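Local coordinates for McyG protein (Microcystis aeruginosa PCC 7806, PDB 4R0M) that probably activates phenylalanine or a related aryl acid as its adenylate and loads it onto a fused peptidyl carrier domain in microcystin biosynthesis, at residues A[217-222]-A[245-250]. Residues are numbered along the deposited sequence; the frame is centred on the assembly and turned at random.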
loop_
_atom_site.group_PDB
_atom_site.type_symbol
_atom_site.label_atom_id
_atom_site.label_comp_id
_atom_site.label_asym_id
_atom_site.label_seq_id
_atom_site.Cartn_x
_atom_site.Cartn_y
_atom_site.Cartn_z
ATOM N N VAL A 217 -18.077 3.346 -9.288
ATOM C CA VAL A 217 -16.931 3.665 -10.128
ATOM C C VAL A 217 -15.709 3.810 -9.222
ATOM O O VAL A 217 -15.617 4.750 -8.430
ATOM C CB VAL A 217 -17.155 4.952 -10.952
ATOM C CG1 VAL A 217 -15.938 5.251 -11.815
ATOM C CG2 VAL A 217 -18.405 4.835 -11.820
ATOM N N THR A 218 -14.792 2.851 -9.323
ATOM C CA THR A 218 -13.567 2.867 -8.525
ATOM C C THR A 218 -12.422 3.497 -9.306
ATOM O O THR A 218 -12.335 3.339 -10.525
ATOM C CB THR A 218 -13.146 1.454 -8.063
ATOM O OG1 THR A 218 -12.803 0.652 -9.198
ATOM C CG2 THR A 218 -14.263 0.773 -7.278
ATOM N N LEU A 219 -11.556 4.218 -8.596
ATOM C CA LEU A 219 -10.342 4.781 -9.182
ATOM C C LEU A 219 -9.128 4.483 -8.306
ATOM O O LEU A 219 -9.096 4.835 -7.123
ATOM C CB LEU A 219 -10.488 6.290 -9.422
ATOM C CG LEU A 219 -9.315 7.053 -10.058
ATOM C CD1 LEU A 219 -9.810 8.211 -10.908
ATOM C CD2 LEU A 219 -8.322 7.550 -9.016
ATOM N N ASN A 220 -8.135 3.831 -8.905
ATOM C CA ASN A 220 -6.870 3.550 -8.246
ATOM C C ASN A 220 -5.720 4.296 -8.912
ATOM O O ASN A 220 -5.643 4.363 -10.141
ATOM C CB ASN A 220 -6.574 2.051 -8.260
ATOM C CG ASN A 220 -5.193 1.725 -7.723
ATOM O OD1 ASN A 220 -4.910 1.917 -6.543
ATOM N ND2 ASN A 220 -4.323 1.234 -8.594
ATOM N N TRP A 221 -4.830 4.851 -8.096
ATOM C CA TRP A 221 -3.604 5.447 -8.619
ATOM C C TRP A 221 -2.368 4.951 -7.912
ATOM O O TRP A 221 -1.286 5.512 -8.068
ATOM C CB TRP A 221 -3.690 6.969 -8.647
ATOM C CG TRP A 221 -3.811 7.625 -7.296
ATOM C CD1 TRP A 221 -4.941 7.707 -6.486
ATOM C CD2 TRP A 221 -2.764 8.352 -6.563
ATOM N NE1 TRP A 221 -4.668 8.396 -5.332
ATOM C CE2 TRP A 221 -3.382 8.812 -5.315
ATOM C CE3 TRP A 221 -1.421 8.642 -6.800
ATOM C CZ2 TRP A 221 -2.670 9.535 -4.366
ATOM C CZ3 TRP A 221 -0.714 9.372 -5.836
ATOM C CH2 TRP A 221 -1.324 9.805 -4.650
HETATM N N MSE A 222 -2.483 3.876 -7.164
HETATM C CA MSE A 222 -1.364 3.221 -6.540
HETATM C C MSE A 222 -0.814 2.195 -7.450
HETATM O O MSE A 222 -1.531 1.744 -8.282
HETATM C CB MSE A 222 -1.800 2.518 -5.278
HETATM C CG MSE A 222 -2.182 3.442 -4.133
HETATM SE SE MSE A 222 -0.902 4.708 -3.429
HETATM C CE MSE A 222 -1.633 6.277 -4.208
ATOM N N ILE A 245 -11.053 2.203 -12.721
ATOM C CA ILE A 245 -10.087 3.078 -13.375
ATOM C C ILE A 245 -8.722 2.929 -12.709
ATOM O O ILE A 245 -8.626 2.857 -11.481
ATOM C CB ILE A 245 -10.545 4.553 -13.334
ATOM C CG1 ILE A 245 -11.998 4.673 -13.810
ATOM C CG2 ILE A 245 -9.634 5.427 -14.187
ATOM C CD1 ILE A 245 -12.712 5.917 -13.329
ATOM N N HIS A 246 -7.676 2.869 -13.530
ATOM C CA HIS A 246 -6.308 2.770 -13.037
ATOM C C HIS A 246 -5.419 3.821 -13.639
ATOM O O HIS A 246 -5.276 3.914 -14.862
ATOM C CB HIS A 246 -5.754 1.370 -13.258
ATOM C CG HIS A 246 -6.427 0.320 -12.412
ATOM N ND1 HIS A 246 -6.072 0.084 -11.136
ATOM C CD2 HIS A 246 -7.484 -0.545 -12.694
ATOM C CE1 HIS A 246 -6.847 -0.889 -10.628
ATOM N NE2 HIS A 246 -7.712 -1.272 -11.582
ATOM N N VAL A 247 -4.824 4.626 -12.761
ATOM C CA VAL A 247 -3.970 5.748 -13.144
ATOM C C VAL A 247 -2.555 5.471 -12.633
ATOM O O VAL A 247 -2.400 4.990 -11.510
ATOM C CB VAL A 247 -4.482 7.071 -12.525
ATOM C CG1 VAL A 247 -3.859 8.280 -13.213
ATOM C CG2 VAL A 247 -6.002 7.154 -12.594
ATOM N N PRO A 248 -1.519 5.763 -13.449
ATOM C CA PRO A 248 -0.146 5.602 -12.952
ATOM C C PRO A 248 0.151 6.622 -11.853
ATOM O O PRO A 248 -0.245 7.786 -11.969
ATOM C CB PRO A 248 0.724 5.875 -14.190
ATOM C CG PRO A 248 -0.206 5.838 -15.362
ATOM C CD PRO A 248 -1.540 6.266 -14.834
HETATM N N MSE A 249 0.833 6.177 -10.799
HETATM C CA MSE A 249 1.065 6.995 -9.601
HETATM C C MSE A 249 1.767 8.288 -9.912
HETATM O O MSE A 249 1.408 9.335 -9.370
HETATM C CB MSE A 249 1.865 6.199 -8.571
HETATM C CG MSE A 249 1.908 6.924 -7.226
HETATM SE SE MSE A 249 2.803 5.839 -5.847
HETATM C CE MSE A 249 4.505 5.470 -6.771
ATOM N N GLU A 250 2.764 8.229 -10.793
ATOM C CA GLU A 250 3.569 9.402 -11.136
ATOM C C GLU A 250 2.748 10.555 -11.729
ATOM O O GLU A 250 3.092 11.721 -11.539
ATOM C CB GLU A 250 4.748 9.024 -12.049
ATOM C CG GLU A 250 4.367 8.483 -13.425
ATOM C CD GLU A 250 4.258 6.965 -13.483
ATOM O OE1 GLU A 250 4.574 6.402 -14.555
ATOM O OE2 GLU A 250 3.860 6.329 -12.477
HETATM O O HOH W 1 -1.356 2.458 -11.106
#
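Strands 217-220 and 243-246 pair in parallel, with L219 opposite I245 and N220 opposite H246. I245 bonds through both its N-H and its C=O: the N-H reaches T218 O from above the carbonyl plane, whereas the O accepts an almost straight bond (174°) from N220 N. V247 N then approaches N220 O nearly along the C=O axis at 2.8 Å, carrying the ladder one step past the second strand.

N220 ties the loop beyond the first strand to the second. Its CB packs against H246 ND1 at 3.5 Å, and CG, anti to the backbone N (chi1 174°), directs the amide along the chain. OD1 accepts M222 N from above its carbonyl plane, closing an Asx turn. ND2 gives its N-H groups to two acceptors: M222 O, on a lone pair 2.9 Å away, and H246 ND1, a longer bond of 3.3 Å entering at the edge of the imidazole in its plane. Amide and ring stand 68° apart, and Q244 OE1 bonds H246 NE2 at the far end of the ring. An alanine at N220 would remove all three amide bonds and would probably loosen both the turn and the setting of the imidazole. One water bridges M222 O and V247 O.

Further along, W221 CE3 lies 3.8 Å from CG of selenomethionine M249, while CE of selenomethionine M222 sits over the centre of the indole. On the other side of the sheet from N220, L219 CG meets V247 CG2.

The two strands belong to a right-handed beta-alpha-beta crossover through helix 227-240, whose A229 and L233 touch N220. Within the mixed sheet of the AMP-binding region they lie between strands 33-37 and 270-273, with the side chain of M222 about 7 Å from the bound phenylalanyl-adenylate.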